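PDB 6H21: probable ss-1,3-N-acetylglucosaminyltransferase from Staphylococcus aureus subsp. aureus N315, which is a probable glycosyltransferase that pairs a family 2 catalytic domain of the GT-A clan with a linker domain of the TarS type. Local coordinates for residues Phe287-Met292 against Ala337-Asp342; Glu299-Phe304 against Glu328-Asn333. One frame throughout, in Å; residues are numbered along the deposited sequence.

Interaction 1. Residues Phe287-Met292 against Ala337-Asp342; sequences FANSKM and AVMIAD
D342 OD2 is gripped by two waters that tie it to the type I beta turn F287-S290, where a loop of the TarS-type linker domain settles on helix 335-344. Water 1 donates to D342 OD2 over 2.6 Å and accepts from A288 N. Water 2 also donates to OD2 and accepts from both N and ND2 of N289, while D342 OD1 forms a salt bridge with K326, so both carboxylate oxygens have partners.

The direct polar link comes from N289, whose ND2 donates to M339 O at 3.1 Å. This bond is nearly straight (176°) and lies in the planes of both the amide and the carbonyl, on a lone pair of the latter. N289 OD1 accepts from N324 of the second subunit, which together with the ND2 bond should fix the rotation of the amide.

The apolar part of the contact centres on A288 CB, which lies 3.6 Å from V338 CG1 and 3.8 Å from M339 CG, and is also centred over one face of the F287 ring. With V338 CG1 anti to the backbone N (chi1 -179°), that methyl also approaches F287 CE1 obliquely, at 4.3 Å.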
ATOM      1  N   PHE C 287       2.159  12.108  11.374  1.00 33.31           N
ATOM      2  CA  PHE C 287       3.182  11.544  12.244  1.00 33.28           C
ATOM      3  C   PHE C 287       3.883  10.338  11.591  1.00 33.05           C
ATOM      4  O   PHE C 287       5.057  10.098  11.855  1.00 33.62           O
ATOM      5  CB  PHE C 287       2.567  11.113  13.577  1.00 32.65           C
ATOM      6  CG  PHE C 287       1.787   9.824  13.528  1.00 31.81           C
ATOM      7  CD1 PHE C 287       0.461   9.803  13.121  1.00 30.90           C
ATOM      8  CD2 PHE C 287       2.398   8.621  13.853  1.00 31.97           C
ATOM      9  CE1 PHE C 287      -0.246   8.613  13.049  1.00 30.25           C
ATOM     10  CE2 PHE C 287       1.690   7.432  13.776  1.00 31.17           C
ATOM     11  CZ  PHE C 287       0.369   7.432  13.374  1.00 30.40           C
ATOM     12  N   ALA C 288       3.157   9.561  10.783  1.00 32.03           N
ATOM     13  CA  ALA C 288       3.614   8.190  10.388  1.00 31.78           C
ATOM     14  C   ALA C 288       4.941   8.235   9.609  1.00 32.67           C
ATOM     15  O   ALA C 288       5.796   7.397   9.860  1.00 32.94           O
ATOM     16  CB  ALA C 288       2.528   7.436   9.638  1.00 30.73           C
ATOM     17  N   ASN C 289       5.123   9.214   8.712  1.00 33.27           N
ATOM     18  CA  ASN C 289       6.342   9.334   7.925  1.00 34.60           C
ATOM     19  C   ASN C 289       7.272  10.431   8.483  1.00 35.89           C
ATOM     20  O   ASN C 289       8.176  10.867   7.793  1.00 36.94           O
ATOM     21  CB  ASN C 289       6.017   9.617   6.459  1.00 34.85           C
ATOM     22  CG  ASN C 289       5.355   8.450   5.763  1.00 34.02           C
ATOM     23  OD1 ASN C 289       5.992   7.432   5.499  1.00 34.55           O
ATOM     24  ND2 ASN C 289       4.091   8.593   5.436  1.00 33.16           N
ATOM     25  N   SER C 290       7.020  10.885   9.721  1.00 35.92           N
ATOM     26  CA  SER C 290       7.748  11.966  10.357  1.00 37.17           C
ATOM     27  C   SER C 290       9.077  11.443  10.904  1.00 38.62           C
ATOM     28  O   SER C 290       9.366  10.254  10.848  1.00 38.01           O
ATOM     29  CB  SER C 290       6.922  12.602  11.467  1.00 36.66           C
ATOM     30  OG  SER C 290       6.909  11.788  12.642  1.00 36.43           O
ATOM     31  N   LYS C 291       9.848  12.355  11.504  1.00 40.55           N
ATOM     32  CA  LYS C 291      11.098  12.030  12.162  1.00 42.42           C
ATOM     33  C   LYS C 291      10.880  11.540  13.609  1.00 42.01           C
ATOM     34  O   LYS C 291      11.852  11.299  14.311  1.00 43.02           O
ATOM     35  CB  LYS C 291      12.015  13.252  12.100  1.00 44.66           C
ATOM     36  CG  LYS C 291      12.619  13.506  10.726  1.00 46.43           C
ATOM     37  CD  LYS C 291      13.434  14.782  10.675  1.00 49.05           C
ATOM     38  CE  LYS C 291      14.581  14.722   9.689  1.00 51.40           C
ATOM     39  NZ  LYS C 291      14.088  14.355   8.343  1.00 51.96           N
ATOM     40  N   MET C 292       9.632  11.396  14.065  1.00 40.86           N
ATOM     41  CA  MET C 292       9.353  10.805  15.375  1.00 40.71           C
ATOM     42  C   MET C 292      10.052   9.451  15.481  1.00 40.79           C
ATOM     43  O   MET C 292      10.077   8.687  14.490  1.00 40.13           O
ATOM     44  CB  MET C 292       7.861  10.562  15.588  1.00 40.17           C
ATOM     45  CG  MET C 292       7.135  11.690  16.281  1.00 40.52           C
ATOM     46  SD  MET C 292       5.355  11.409  16.265  1.00 40.88           S
ATOM     47  CE  MET C 292       5.286   9.835  17.113  1.00 39.01           C
ATOM     48  N   ALA C 337       0.744   0.567   7.193  1.00 26.97           N
ATOM     49  CA  ALA C 337      -0.429   0.939   6.406  1.00 26.64           C
ATOM     50  C   ALA C 337      -0.698   2.443   6.520  1.00 26.91           C
ATOM     51  O   ALA C 337      -1.053   3.055   5.539  1.00 27.13           O
ATOM     52  CB  ALA C 337      -1.618   0.123   6.818  1.00 25.95           C
ATOM     53  N   VAL C 338      -0.472   3.061   7.689  1.00 27.03           N
ATOM     54  CA  VAL C 338      -0.659   4.525   7.793  1.00 27.33           C
ATOM     55  C   VAL C 338       0.404   5.247   6.950  1.00 28.15           C
ATOM     56  O   VAL C 338       0.092   6.184   6.198  1.00 28.45           O
ATOM     57  CB  VAL C 338      -0.694   5.021   9.253  1.00 27.32           C
ATOM     58  CG1 VAL C 338      -0.906   6.527   9.318  1.00 27.62           C
ATOM     59  CG2 VAL C 338      -1.758   4.293  10.064  1.00 26.71           C
ATOM     60  N   MET C 339       1.660   4.803   7.075  1.00 28.64           N
ATOM     61  CA  MET C 339       2.756   5.314   6.288  1.00 29.59           C
ATOM     62  C   MET C 339       2.393   5.249   4.791  1.00 29.71           C
ATOM     63  O   MET C 339       2.554   6.230   4.075  1.00 30.40           O
ATOM     64  CB  MET C 339       4.032   4.511   6.541  1.00 30.09           C
ATOM     65  CG  MET C 339       4.652   4.764   7.896  1.00 30.41           C
ATOM     66  SD  MET C 339       6.056   3.688   8.180  1.00 31.15           S
ATOM     67  CE  MET C 339       7.325   4.467   7.189  1.00 32.58           C
ATOM     68  N   ILE C 340       1.885   4.104   4.348  1.00 29.14           N
ATOM     69  CA  ILE C 340       1.525   3.916   2.934  1.00 29.33           C
ATOM     70  C   ILE C 340       0.360   4.854   2.586  1.00 29.27           C
ATOM     71  O   ILE C 340       0.424   5.558   1.628  1.00 29.98           O
ATOM     72  CB  ILE C 340       1.206   2.441   2.643  1.00 28.73           C
ATOM     73  CG1 ILE C 340       2.461   1.567   2.734  1.00 29.05           C
ATOM     74  CG2 ILE C 340       0.524   2.288   1.294  1.00 28.87           C
ATOM     75  CD1 ILE C 340       2.158   0.106   3.009  1.00 28.30           C
ATOM     76  N   ALA C 341      -0.660   4.907   3.443  1.00 28.82           N
ATOM     77  CA  ALA C 341      -1.830   5.786   3.197  1.00 29.20           C
ATOM     78  C   ALA C 341      -1.374   7.236   2.997  1.00 30.57           C
ATOM     79  O   ALA C 341      -1.855   7.929   2.079  1.00 31.17           O
ATOM     80  CB  ALA C 341      -2.817   5.684   4.326  1.00 28.41           C
ATOM     81  N   ASP C 342      -0.394   7.675   3.804  1.00 31.37           N
ATOM     82  CA  ASP C 342       0.078   9.063   3.745  1.00 32.80           C
ATOM     83  C   ASP C 342       0.860   9.317   2.450  1.00 33.97           C
ATOM     84  O   ASP C 342       0.756  10.408   1.901  1.00 34.51           O
ATOM     85  CB  ASP C 342       0.914   9.437   4.969  1.00 33.82           C
ATOM     86  CG  ASP C 342       0.085   9.919   6.144  1.00 34.05           C
ATOM     87  OD1 ASP C 342      -1.112  10.298   5.937  1.00 35.60           O
ATOM     88  OD2 ASP C 342       0.625   9.936   7.264  1.00 35.76           O
TER
HETATM   89  O   HOH W   1       0.221   9.880   9.822  1.00 29.03           O
HETATM   90  O   HOH W   2       2.929  10.836   7.347  1.00 33.54           O

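Interaction 2. Residues Glu299-Phe304 against Glu328-Asn333; sequences EWLNNF and EAIRQN
I330 and N333 press against L301, N302 and F304, joining helix 324-332 to helix 294-308 in the all-helical part of the TarS-type linker domain; helix 324-332 closes in a Schellman motif at N333. At the start of the last turn, E328 OE2 accepts from Q332 NE2 at 2.8 Å on the anti side, a side-chain tie that spans the turn carrying I330.

I330 is the apolar centre of the contact. Its CG2 sits over one face of the F304 ring, 4.0 Å from the centroid and 21° off the ring normal, a CH-pi contact displaced toward CD1 and CG. I330 CD1, on the same side of the ring plane, sits just beyond the CE2-CZ edge, 3.7 Å from F304 CE2. F245 also stacks on this phenyl group. L301 closes in on the backbone of I330, its CD1 lying 4.1 Å from I330 CA. The carbonyl oxygen of I330 accepts from S305 OG, a second link to helix 294-308.

Q332 NE2, besides its bond to E328, has a partner in Y294 OH of the third subunit, so this last turn is held from outside the chain as well.

N333 then departs from the helix with positive phi, its N still bonded to I330 O. CG is anti to the backbone N (chi1 -164°), and the amide it carries lies against L301 and N302. The other methyl of L301, CD2, comes within 3.8 Å of both N333 C and N333 OD1. ND2 makes a weak hydrogen bond to N302 OD1, long and bent (3.2 Å, 132°), whereas N333 OD1 rests 3.4 Å from L301 CG.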
ATOM      1  N   GLU C 299       3.311   4.221  20.056  1.00 33.30           N
ATOM      2  CA  GLU C 299       2.494   4.624  21.209  1.00 33.49           C
ATOM      3  C   GLU C 299       1.411   5.611  20.745  1.00 32.49           C
ATOM      4  O   GLU C 299       0.249   5.469  21.128  1.00 31.98           O
ATOM      5  CB  GLU C 299       3.376   5.174  22.337  1.00 34.93           C
ATOM      6  CG  GLU C 299       2.690   5.227  23.703  1.00 35.80           C
ATOM      7  N   TRP C 300       1.790   6.609  19.945  1.00 32.30           N
ATOM      8  CA  TRP C 300       0.839   7.581  19.382  1.00 31.78           C
ATOM      9  C   TRP C 300      -0.313   6.865  18.645  1.00 30.89           C
ATOM     10  O   TRP C 300      -1.507   7.121  18.904  1.00 30.52           O
ATOM     11  CB  TRP C 300       1.554   8.583  18.464  1.00 31.98           C
ATOM     12  CG  TRP C 300       0.636   9.639  17.933  1.00 31.57           C
ATOM     13  CD1 TRP C 300      -0.048   9.614  16.756  1.00 30.93           C
ATOM     14  CD2 TRP C 300       0.260  10.866  18.583  1.00 31.86           C
ATOM     15  NE1 TRP C 300      -0.801  10.746  16.616  1.00 30.78           N
ATOM     16  CE2 TRP C 300      -0.634  11.533  17.717  1.00 31.22           C
ATOM     17  CE3 TRP C 300       0.582  11.458  19.812  1.00 32.67           C
ATOM     18  CZ2 TRP C 300      -1.201  12.767  18.033  1.00 31.34           C
ATOM     19  CZ3 TRP C 300       0.009  12.675  20.124  1.00 32.75           C
ATOM     20  CH2 TRP C 300      -0.861  13.322  19.239  1.00 31.99           C
ATOM     21  N   LEU C 301       0.045   5.957  17.729  1.00 30.53           N
ATOM     22  CA  LEU C 301      -0.940   5.273  16.920  1.00 29.80           C
ATOM     23  C   LEU C 301      -1.779   4.348  17.801  1.00 29.72           C
ATOM     24  O   LEU C 301      -2.927   4.207  17.548  1.00 28.99           O
ATOM     25  CB  LEU C 301      -0.261   4.470  15.811  1.00 29.55           C
ATOM     26  CG  LEU C 301      -1.191   3.609  14.955  1.00 28.85           C
ATOM     27  CD1 LEU C 301      -2.235   4.456  14.231  1.00 28.42           C
ATOM     28  CD2 LEU C 301      -0.371   2.810  13.949  1.00 28.89           C
ATOM     29  N   ASN C 302      -1.163   3.683  18.781  1.00 30.78           N
ATOM     30  CA  ASN C 302      -1.928   2.862  19.715  1.00 31.41           C
ATOM     31  C   ASN C 302      -3.059   3.670  20.394  1.00 31.43           C
ATOM     32  O   ASN C 302      -4.174   3.182  20.496  1.00 31.27           O
ATOM     33  CB  ASN C 302      -1.042   2.218  20.775  1.00 33.02           C
ATOM     34  CG  ASN C 302      -1.797   1.153  21.537  1.00 33.71           C
ATOM     35  OD1 ASN C 302      -2.188   0.134  20.957  1.00 33.99           O
ATOM     36  ND2 ASN C 302      -2.038   1.393  22.814  1.00 34.84           N
ATOM     37  N   ASN C 303      -2.772   4.895  20.845  1.00 31.58           N
ATOM     38  CA  ASN C 303      -3.773   5.750  21.489  1.00 31.81           C
ATOM     39  C   ASN C 303      -4.837   6.177  20.474  1.00 30.85           C
ATOM     40  O   ASN C 303      -6.018   6.193  20.799  1.00 30.60           O
ATOM     41  CB  ASN C 303      -3.141   6.986  22.131  1.00 32.66           C
ATOM     42  CG  ASN C 303      -2.414   6.656  23.415  1.00 34.16           C
ATOM     43  OD1 ASN C 303      -2.914   5.868  24.211  1.00 35.20           O
ATOM     44  ND2 ASN C 303      -1.243   7.235  23.624  1.00 34.97           N
ATOM     45  N   PHE C 304      -4.395   6.540  19.262  1.00 30.32           N
ATOM     46  CA  PHE C 304      -5.285   6.996  18.194  1.00 29.88           C
ATOM     47  C   PHE C 304      -6.248   5.852  17.867  1.00 29.59           C
ATOM     48  O   PHE C 304      -7.452   6.063  17.786  1.00 29.53           O
ATOM     49  CB  PHE C 304      -4.485   7.416  16.951  1.00 29.89           C
ATOM     50  CG  PHE C 304      -5.192   8.293  15.950  1.00 29.63           C
ATOM     51  CD1 PHE C 304      -6.569   8.402  15.921  1.00 29.51           C
ATOM     52  CD2 PHE C 304      -4.466   8.990  14.985  1.00 30.06           C
ATOM     53  CE1 PHE C 304      -7.201   9.205  14.987  1.00 29.42           C
ATOM     54  CE2 PHE C 304      -5.100   9.800  14.058  1.00 29.69           C
ATOM     55  CZ  PHE C 304      -6.468   9.916  14.077  1.00 29.61           C
ATOM     56  N   GLU C 328      -8.938   3.227   7.890  1.00 26.87           N
ATOM     57  CA  GLU C 328      -8.906   1.792   8.158  1.00 26.69           C
ATOM     58  C   GLU C 328      -7.555   1.398   8.784  1.00 26.07           C
ATOM     59  O   GLU C 328      -7.513   0.564   9.640  1.00 25.74           O
ATOM     60  CB  GLU C 328      -9.226   0.976   6.899  1.00 27.03           C
ATOM     61  CG  GLU C 328      -9.515  -0.488   7.223  1.00 27.48           C
ATOM     62  CD  GLU C 328     -10.600  -0.705   8.266  1.00 28.02           C
ATOM     63  OE1 GLU C 328     -11.684  -0.118   8.094  1.00 29.34           O
ATOM     64  OE2 GLU C 328     -10.367  -1.426   9.262  1.00 28.54           O
ATOM     65  N   ALA C 329      -6.460   1.988   8.315  1.00 26.03           N
ATOM     66  CA  ALA C 329      -5.151   1.667   8.826  1.00 25.93           C
ATOM     67  C   ALA C 329      -5.057   2.044  10.314  1.00 25.95           C
ATOM     68  O   ALA C 329      -4.485   1.297  11.090  1.00 25.71           O
ATOM     69  CB  ALA C 329      -4.091   2.344   8.006  1.00 26.37           C
ATOM     70  N   ILE C 330      -5.623   3.196  10.683  1.00 26.07           N
ATOM     71  CA  ILE C 330      -5.686   3.615  12.107  1.00 26.34           C
ATOM     72  C   ILE C 330      -6.520   2.609  12.902  1.00 26.30           C
ATOM     73  O   ILE C 330      -6.094   2.155  13.987  1.00 26.57           O
ATOM     74  CB  ILE C 330      -6.179   5.062  12.239  1.00 26.49           C
ATOM     75  CG1 ILE C 330      -5.153   6.014  11.623  1.00 26.83           C
ATOM     76  CG2 ILE C 330      -6.480   5.410  13.706  1.00 26.75           C
ATOM     77  CD1 ILE C 330      -5.685   7.367  11.277  1.00 27.07           C
ATOM     78  N   ARG C 331      -7.687   2.218  12.369  1.00 26.25           N
ATOM     79  CA  ARG C 331      -8.525   1.227  13.061  1.00 26.39           C
ATOM     80  C   ARG C 331      -7.740  -0.071  13.284  1.00 26.56           C
ATOM     81  O   ARG C 331      -7.875  -0.683  14.327  1.00 26.76           O
ATOM     82  CB  ARG C 331      -9.835   0.915  12.329  1.00 26.31           C
ATOM     83  CG  ARG C 331     -10.849   2.051  12.346  1.00 26.56           C
ATOM     84  CD  ARG C 331     -12.238   1.610  11.949  1.00 26.79           C
ATOM     85  NE  ARG C 331     -13.239   2.654  12.126  1.00 27.16           N
ATOM     86  CZ  ARG C 331     -13.915   2.894  13.237  1.00 27.60           C
ATOM     87  NH1 ARG C 331     -14.823   3.857  13.243  1.00 27.98           N
ATOM     88  NH2 ARG C 331     -13.659   2.196  14.330  1.00 27.63           N
ATOM     89  N   GLN C 332      -6.945  -0.484  12.286  1.00 26.65           N
ATOM     90  CA  GLN C 332      -6.203  -1.752  12.347  1.00 26.90           C
ATOM     91  C   GLN C 332      -4.920  -1.607  13.186  1.00 27.36           C
ATOM     92  O   GLN C 332      -4.260  -2.603  13.426  1.00 27.75           O
ATOM     93  CB  GLN C 332      -5.830  -2.230  10.935  1.00 26.94           C
ATOM     94  CG  GLN C 332      -7.038  -2.566  10.060  1.00 27.03           C
ATOM     95  CD  GLN C 332      -7.845  -3.727  10.587  1.00 27.33           C
ATOM     96  OE1 GLN C 332      -7.310  -4.631  11.209  1.00 28.01           O
ATOM     97  NE2 GLN C 332      -9.149  -3.696  10.379  1.00 27.73           N
ATOM     98  N   ASN C 333      -4.551  -0.380  13.586  1.00 27.44           N
ATOM     99  CA  ASN C 333      -3.357  -0.118  14.425  1.00 27.87           C
ATOM    100  C   ASN C 333      -2.112  -0.604  13.662  1.00 27.90           C
ATOM    101  O   ASN C 333      -1.276  -1.289  14.202  1.00 28.00           O
ATOM    102  CB  ASN C 333      -3.514  -0.744  15.826  1.00 28.26           C
ATOM    103  CG  ASN C 333      -2.536  -0.226  16.864  1.00 29.10           C
ATOM    104  OD1 ASN C 333      -1.985   0.874  16.746  1.00 29.19           O
ATOM    105  ND2 ASN C 333      -2.348  -0.999  17.923  1.00 29.65           N
TER

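Overall arrangement
The two contacts lie about 11 Å apart, centre to centre, on the same side of the chain's centre and within the TarS-type linker domain. Interaction 2 is nested in the loop that interaction 1 closes: 287-292 leads into helix 294-308, and helix 324-332 is followed directly by helix 335-344. They touch where A329 CB meets A337 CB at 3.5 Å and V338 CG2 at 3.7 Å, and where the F287 ring meets W300 and L301. Residues of one contact therefore pack on those of the other, so that the loop and the three helices pack as one unit. Both contacts also reach the third subunit, placing this unit at the interfaces of the three-chain assembly.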